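Local coordinates for putative uncharacterized protein (Paracoccus denitrificans, PDB 3DML) that probably reduces or exchanges disulfide bonds in the periplasm as a thioredoxin-like thiol-disulfide oxidoreductase involved in chemotrophic sulfur oxidation, at residues A[20-28]-A[52-61]; A[82-92]-A[104-112]. All coordinates share one frame; numbering follows the deposited sequence. Where two conformers were deposited one is given.

Contact 1. Residues A[20-28]-A[52-61]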
# COMPACT_ATOMS: atom_id res chain seq x y z
N LEU A 20 2.74 5.38 10.78
CA LEU A 20 2.27 5.06 9.42
C LEU A 20 2.94 3.81 8.82
O LEU A 20 4.13 3.59 8.98
CB LEU A 20 2.48 6.26 8.49
CG LEU A 20 1.39 7.29 8.24
CD1 LEU A 20 0.59 7.64 9.45
CD2 LEU A 20 1.94 8.53 7.52
N ARG A 21 2.14 2.98 8.14
CA ARG A 21 2.61 1.83 7.37
C ARG A 21 1.78 1.74 6.10
O ARG A 21 0.59 2.06 6.13
CB ARG A 21 2.40 0.52 8.14
CG ARG A 21 3.37 0.24 9.27
CD ARG A 21 3.01 -1.09 9.91
NE ARG A 21 1.81 -0.98 10.74
CZ ARG A 21 1.00 -2.00 11.04
NH1 ARG A 21 1.24 -3.23 10.57
NH2 ARG A 21 -0.07 -1.78 11.80
N LEU A 22 2.37 1.27 5.02
CA LEU A 22 1.62 1.01 3.79
C LEU A 22 1.51 -0.48 3.58
O LEU A 22 2.52 -1.15 3.34
CB LEU A 22 2.33 1.61 2.58
CG LEU A 22 1.53 1.70 1.28
CD1 LEU A 22 0.37 2.71 1.39
CD2 LEU A 22 2.49 2.18 0.23
N LEU A 23 0.30 -1.00 3.67
CA LEU A 23 0.05 -2.39 3.38
C LEU A 23 -0.19 -2.54 1.90
O LEU A 23 -1.02 -1.83 1.31
CB LEU A 23 -1.20 -2.87 4.11
CG LEU A 23 -1.16 -2.77 5.62
CD1 LEU A 23 -2.49 -3.31 6.17
CD2 LEU A 23 0.02 -3.55 6.18
N MSE A 24 0.53 -3.47 1.30
CA MSE A 24 0.33 -3.78 -0.10
C MSE A 24 -0.26 -5.17 -0.22
O MSE A 24 0.37 -6.16 0.18
CB MSE A 24 1.66 -3.71 -0.83
CG MSE A 24 1.54 -4.21 -2.24
SE MSE A 24 3.25 -4.23 -3.14
CE MSE A 24 2.46 -4.46 -4.91
N PHE A 25 -1.48 -5.24 -0.76
CA PHE A 25 -2.18 -6.50 -0.92
C PHE A 25 -1.96 -7.07 -2.31
O PHE A 25 -2.19 -6.38 -3.31
CB PHE A 25 -3.67 -6.34 -0.60
CG PHE A 25 -3.94 -6.13 0.85
CD1 PHE A 25 -4.18 -7.23 1.68
CD2 PHE A 25 -3.93 -4.85 1.39
CE1 PHE A 25 -4.42 -7.03 3.04
CE2 PHE A 25 -4.17 -4.64 2.75
CZ PHE A 25 -4.41 -5.72 3.59
N GLU A 26 -1.51 -8.32 -2.34
CA GLU A 26 -1.13 -9.02 -3.58
C GLU A 26 -1.86 -10.34 -3.73
O GLU A 26 -2.53 -10.80 -2.81
CB GLU A 26 0.36 -9.33 -3.56
CG GLU A 26 1.26 -8.14 -3.43
CD GLU A 26 2.64 -8.42 -4.00
OE1 GLU A 26 3.23 -7.50 -4.58
OE2 GLU A 26 3.12 -9.57 -3.86
N GLN A 27 -1.73 -10.97 -4.91
CA GLN A 27 -2.18 -12.35 -5.12
C GLN A 27 -1.34 -12.95 -6.23
O GLN A 27 -0.71 -12.20 -6.99
CB GLN A 27 -3.66 -12.41 -5.48
CG GLN A 27 -4.05 -11.84 -6.87
CD GLN A 27 -5.54 -11.94 -7.08
OE1 GLN A 27 -6.10 -13.05 -7.06
NE2 GLN A 27 -6.21 -10.79 -7.26
N PRO A 28 -1.29 -14.29 -6.31
CA PRO A 28 -0.56 -14.97 -7.38
C PRO A 28 -1.02 -14.56 -8.76
O PRO A 28 -2.23 -14.39 -9.01
CB PRO A 28 -0.86 -16.45 -7.12
CG PRO A 28 -1.07 -16.53 -5.67
CD PRO A 28 -1.86 -15.27 -5.37
N ALA A 52 8.48 7.38 5.41
CA ALA A 52 7.35 7.87 6.20
C ALA A 52 6.31 6.75 6.39
O ALA A 52 5.66 6.69 7.42
CB ALA A 52 6.72 9.06 5.51
N ALA A 53 6.18 5.87 5.41
CA ALA A 53 5.19 4.80 5.44
C ALA A 53 5.76 3.49 4.92
O ALA A 53 5.49 3.10 3.79
CB ALA A 53 3.95 5.21 4.64
N PRO A 54 6.55 2.77 5.75
CA PRO A 54 7.17 1.53 5.30
C PRO A 54 6.14 0.50 4.79
O PRO A 54 5.07 0.32 5.39
CB PRO A 54 7.85 1.01 6.58
CG PRO A 54 8.10 2.21 7.37
CD PRO A 54 6.90 3.08 7.15
N VAL A 55 6.47 -0.17 3.69
CA VAL A 55 5.56 -1.12 3.04
C VAL A 55 5.65 -2.51 3.67
O VAL A 55 6.73 -2.94 4.10
CB VAL A 55 5.77 -1.17 1.48
CG1 VAL A 55 7.15 -1.70 1.11
CG2 VAL A 55 4.70 -2.00 0.79
N GLN A 56 4.50 -3.17 3.76
CA GLN A 56 4.41 -4.56 4.19
C GLN A 56 3.45 -5.27 3.23
O GLN A 56 2.33 -4.81 2.99
CB GLN A 56 3.90 -4.64 5.64
CG GLN A 56 4.43 -3.54 6.60
CD GLN A 56 5.93 -3.61 6.95
OE1 GLN A 56 6.58 -4.67 6.87
NE2 GLN A 56 6.48 -2.46 7.36
N ARG A 57 3.90 -6.38 2.63
CA ARG A 57 3.05 -7.08 1.69
C ARG A 57 2.21 -8.13 2.41
O ARG A 57 2.67 -8.77 3.36
CB ARG A 57 3.90 -7.79 0.65
CG ARG A 57 4.72 -6.87 -0.23
CD ARG A 57 5.40 -7.69 -1.32
NE ARG A 57 6.09 -6.88 -2.32
CZ ARG A 57 7.21 -6.23 -2.04
NH1 ARG A 57 7.68 -6.31 -0.80
NH2 ARG A 57 7.85 -5.51 -2.96
N LEU A 58 1.00 -8.33 1.90
CA LEU A 58 0.10 -9.35 2.41
C LEU A 58 -0.65 -9.91 1.22
O LEU A 58 -0.72 -9.28 0.17
CB LEU A 58 -0.91 -8.75 3.40
CG LEU A 58 -0.37 -8.11 4.68
CD1 LEU A 58 -1.48 -7.34 5.38
CD2 LEU A 58 0.23 -9.18 5.62
N GLN A 59 -1.21 -11.11 1.40
CA GLN A 59 -2.00 -11.75 0.39
C GLN A 59 -3.45 -11.39 0.60
O GLN A 59 -3.97 -11.48 1.72
CB GLN A 59 -1.85 -13.28 0.46
CG GLN A 59 -0.48 -13.77 0.05
CD GLN A 59 -0.30 -13.61 -1.43
OE1 GLN A 59 -1.15 -14.03 -2.21
NE2 GLN A 59 0.77 -12.95 -1.82
N MSE A 60 -4.12 -10.99 -0.49
CA MSE A 60 -5.52 -10.59 -0.41
C MSE A 60 -6.40 -11.67 0.22
O MSE A 60 -7.33 -11.35 0.97
CB MSE A 60 -6.07 -10.29 -1.81
CG MSE A 60 -7.58 -10.01 -1.76
SE MSE A 60 -8.28 -9.50 -3.53
CE MSE A 60 -8.07 -11.19 -4.43
N ARG A 61 -6.14 -12.94 -0.08
CA ARG A 61 -7.04 -13.99 0.41
C ARG A 61 -6.73 -14.54 1.81
O ARG A 61 -7.50 -15.33 2.35
CB ARG A 61 -7.23 -15.10 -0.63
CG ARG A 61 -7.87 -14.54 -1.95
CD ARG A 61 -8.35 -15.64 -2.89
NE ARG A 61 -9.14 -15.10 -4.00
CZ ARG A 61 -8.62 -14.58 -5.11
NH1 ARG A 61 -7.30 -14.53 -5.27
NH2 ARG A 61 -9.43 -14.12 -6.06
O HOH W 1 5.10 7.03 10.51
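The guanidinium of Arg61 carries the CE methyl of Met60 over one face, toward the rim, and receives OE1 of Gln27 at its edge. That edge contact is a hydrogen bond of 2.6 Å from Arg61 NH1 to Gln27 OE1. The donor sits well above the plane of the Gln27 amide, and the two flat groups are turned 60° apart. Gln27 reaches it with CG between its backbone N and carbonyl carbon (chi1 68°) and an extended chain; its NE2 is held by Thr77. The guanidinium of Arg57 has Glu26 OE1 at its edge, near its plane. This salt bridge is long, 3.7 Å from Glu26 OE1 to Arg57 NE, and holds for one of two conformers of Glu26; Asp37 is the stronger partner of Arg57. The Phe25 ring has Gln59 O at its edge. Leu58 lies alongside Phe25, pointing the same way, and its CD1 meets the ring obliquely, 3.8 Å from Phe25 CE1.

The two strands pair in parallel. Six backbone bonds alternate from Leu22 N to Pro54 O at one end to Met60 N to Glu26 O at the other. Between them, Met24 N gives a nearly straight bond of 2.8 Å to Gln56 O. On the face with Leu22, Met24 and Glu26, the CB of Met24 packs 3.8 Å from Val55 CG2. Met24 and Val55 also touch Trp36 of helix 31-39, which covers this part of the face. At the start of the pair, a water joins Leu20 N and Ala52 O.

Strand 20-26, the two helices 31-39 and 48-52, and strand 55-59 form a beta-alpha-beta crossover. Together they make the N-terminal half of a thioredoxin-like fold.

Contact 2. Residues A[82-92]-A[104-112]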
# COMPACT_ATOMS: atom_id res chain seq x y z
N LEU A 82 -3.00 2.69 3.51
CA LEU A 82 -2.22 3.47 4.47
C LEU A 82 -2.88 3.32 5.82
O LEU A 82 -4.05 3.72 6.01
CB LEU A 82 -2.12 4.94 4.05
CG LEU A 82 -1.21 5.77 4.97
CD1 LEU A 82 0.28 5.43 4.74
CD2 LEU A 82 -1.47 7.26 4.78
N MSE A 83 -2.12 2.76 6.75
CA MSE A 83 -2.56 2.53 8.13
C MSE A 83 -1.94 3.58 9.01
O MSE A 83 -0.75 3.88 8.90
CB MSE A 83 -2.06 1.18 8.63
CG MSE A 83 -2.36 0.02 7.75
SE MSE A 83 -4.29 -0.33 7.67
CE MSE A 83 -4.49 -0.93 9.51
N ALA A 84 -2.73 4.12 9.93
CA ALA A 84 -2.21 4.98 10.99
C ALA A 84 -2.40 4.16 12.26
O ALA A 84 -3.53 3.94 12.70
CB ALA A 84 -2.99 6.25 11.06
N GLY A 85 -1.30 3.67 12.81
CA GLY A 85 -1.39 2.72 13.90
C GLY A 85 -2.08 1.48 13.37
O GLY A 85 -1.71 0.95 12.33
N ASP A 86 -3.12 1.02 14.05
CA ASP A 86 -3.71 -0.23 13.59
C ASP A 86 -4.96 -0.03 12.74
O ASP A 86 -5.72 -0.97 12.55
CB ASP A 86 -4.06 -1.11 14.79
CG ASP A 86 -2.84 -1.49 15.62
OD1 ASP A 86 -1.75 -1.76 15.04
OD2 ASP A 86 -2.99 -1.53 16.86
N VAL A 87 -5.17 1.19 12.22
CA VAL A 87 -6.43 1.52 11.55
C VAL A 87 -6.21 2.18 10.20
O VAL A 87 -5.37 3.08 10.04
CB VAL A 87 -7.39 2.36 12.44
CG1 VAL A 87 -6.91 3.80 12.63
CG2 VAL A 87 -8.79 2.36 11.86
N GLU A 88 -6.97 1.72 9.21
CA GLU A 88 -6.87 2.26 7.88
C GLU A 88 -7.15 3.76 7.90
O GLU A 88 -8.18 4.20 8.45
CB GLU A 88 -7.88 1.58 6.96
CG GLU A 88 -7.95 2.26 5.57
CD GLU A 88 -8.64 1.39 4.53
OE1 GLU A 88 -9.09 0.27 4.86
OE2 GLU A 88 -8.72 1.83 3.36
N SER A 89 -6.25 4.52 7.27
CA SER A 89 -6.46 5.95 7.07
C SER A 89 -7.00 6.22 5.67
O SER A 89 -7.88 7.06 5.48
CB SER A 89 -5.15 6.72 7.31
OG SER A 89 -5.30 8.11 7.01
N GLY A 90 -6.48 5.51 4.67
CA GLY A 90 -6.95 5.69 3.30
C GLY A 90 -6.31 4.61 2.46
O GLY A 90 -5.49 3.85 2.97
N ARG A 91 -6.67 4.55 1.18
CA ARG A 91 -6.10 3.52 0.31
C ARG A 91 -6.03 3.97 -1.13
O ARG A 91 -6.75 4.88 -1.56
CB ARG A 91 -6.90 2.20 0.42
CG ARG A 91 -8.30 2.25 -0.20
CD ARG A 91 -8.91 0.83 -0.25
NE ARG A 91 -9.13 0.28 1.09
CZ ARG A 91 -9.64 -0.94 1.32
NH1 ARG A 91 -9.95 -1.74 0.30
NH2 ARG A 91 -9.81 -1.36 2.57
N LEU A 92 -5.13 3.33 -1.87
CA LEU A 92 -5.03 3.47 -3.31
C LEU A 92 -5.27 2.09 -3.89
O LEU A 92 -4.63 1.12 -3.48
CB LEU A 92 -3.61 3.83 -3.70
CG LEU A 92 -2.87 5.04 -3.20
CD1 LEU A 92 -1.52 5.03 -3.92
CD2 LEU A 92 -3.73 6.23 -3.58
N MSE A 104 -0.42 10.32 -5.40
CA MSE A 104 -1.62 9.80 -4.75
C MSE A 104 -1.31 9.28 -3.36
O MSE A 104 -2.09 9.47 -2.43
CB MSE A 104 -2.27 8.75 -5.63
CG MSE A 104 -2.53 9.30 -7.02
SE MSE A 104 -3.63 8.17 -8.10
CE MSE A 104 -2.66 6.45 -8.05
N LEU A 105 -0.14 8.67 -3.20
CA LEU A 105 0.28 8.26 -1.87
C LEU A 105 0.53 9.50 -1.00
O LEU A 105 0.13 9.55 0.18
CB LEU A 105 1.56 7.41 -1.95
CG LEU A 105 2.18 7.07 -0.58
CD1 LEU A 105 1.25 6.21 0.28
CD2 LEU A 105 3.52 6.40 -0.76
N ALA A 106 1.17 10.50 -1.58
CA ALA A 106 1.42 11.74 -0.86
C ALA A 106 0.12 12.36 -0.33
O ALA A 106 0.09 12.82 0.80
CB ALA A 106 2.23 12.75 -1.73
N ARG A 107 -0.96 12.35 -1.11
CA ARG A 107 -2.25 12.84 -0.60
C ARG A 107 -2.68 12.06 0.64
O ARG A 107 -3.19 12.64 1.62
CB ARG A 107 -3.37 12.78 -1.65
CG ARG A 107 -4.66 13.44 -1.12
CD ARG A 107 -5.87 13.24 -2.05
NE ARG A 107 -6.28 11.83 -2.15
CZ ARG A 107 -7.21 11.25 -1.40
NH1 ARG A 107 -7.87 11.94 -0.47
NH2 ARG A 107 -7.49 9.96 -1.58
N LEU A 108 -2.50 10.74 0.60
CA LEU A 108 -2.90 9.90 1.74
C LEU A 108 -2.06 10.19 2.97
O LEU A 108 -2.60 10.33 4.09
CB LEU A 108 -2.79 8.42 1.37
CG LEU A 108 -3.73 7.86 0.32
CD1 LEU A 108 -3.55 6.35 0.26
CD2 LEU A 108 -5.17 8.23 0.63
N ILE A 109 -0.75 10.31 2.79
CA ILE A 109 0.13 10.63 3.91
C ILE A 109 -0.25 11.97 4.55
O ILE A 109 -0.30 12.08 5.78
CB ILE A 109 1.64 10.57 3.52
CG1 ILE A 109 2.02 9.13 3.15
CG2 ILE A 109 2.52 11.10 4.68
CD1 ILE A 109 3.39 8.97 2.52
N GLY A 110 -0.55 12.95 3.70
CA GLY A 110 -0.92 14.31 4.13
C GLY A 110 -2.20 14.30 4.93
O GLY A 110 -2.33 14.99 5.94
N GLN A 111 -3.14 13.48 4.49
CA GLN A 111 -4.43 13.38 5.13
C GLN A 111 -4.36 12.62 6.46
O GLN A 111 -5.17 12.85 7.35
CB GLN A 111 -5.42 12.84 4.10
CG GLN A 111 -6.39 11.77 4.51
CD GLN A 111 -6.81 10.95 3.29
OE1 GLN A 111 -7.30 9.83 3.42
NE2 GLN A 111 -6.60 11.51 2.10
N ALA A 112 -3.36 11.75 6.62
CA ALA A 112 -3.14 11.06 7.89
C ALA A 112 -2.51 11.99 8.93
O ALA A 112 -2.56 11.70 10.13
CB ALA A 112 -2.27 9.82 7.68
O HOH W 2 -4.81 8.77 4.59
O HOH W 3 -6.65 7.20 -3.19
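Met104 and Leu105 meet Leu92 at the start of the helical segment. Met104 lays its CB 3.6 Å from Leu92 CD2, and the two side chains cross at a slant. The other branch of Leu92, CD1, rests near the backbone N of Leu105. Cutting Leu92 back to an alanine is likely to open a gap here, since it removes CG and both methyls, which meet Leu108 CD1, Met104 CB and the Leu105 backbone. Arg107 makes a weak link through a water to Arg91 O.

Leu108 touches Leu82, Leu92 and the backbone of Gly90 and Arg91. Its CD1 lies 3.8 Å from Leu92 CG. Gly90, with no side chain, lets the Leu108 methyls lie against the backbone there. Leu82 brings CD2 to 3.3 Å from Leu108 O, with CG anti to the backbone N (chi1 -175°); the same methyl touches Ile109 CG1. One water bonds Ser89 OG at 2.6 Å and donates to Leu108 O. Last comes Ala112, whose CB lies 3.5 Å from Ser89 OG and also meets Leu82 CD2.

Ser89 and Gly90 both face Leu82 in a classic beta bulge. The strands join through a type II' turn from Ala84 to Val87. The whole is a beta hairpin packed against the C-terminal helix, the beta-beta-alpha half of a thioredoxin-like fold.

Contact 1 and contact 2 belong to one sheet, with centres about 12 Å apart. Strand 20-26 of contact 1 runs antiparallel to strand 79-84, which forms part of contact 2. A probable hydrogen bond between Met83 N and Arg21 O, 2.9 Å apart, joins them. In the Arg21 conformer described, a second probable bond runs 3.2 Å from Arg21 NH2 to Gly85 O in the hairpin turn. Helix 98-112 reaches both contacts: Leu105 touches Leu22, and Ile109 and Ala112 touch Leu20. Cys30 and Cys33, a disulfide in another structure but not here, form a thioredoxin-type CxxC at the start of helix 31-39, probably the redox site. One Glu26 conformer of contact 1 touches Cys33.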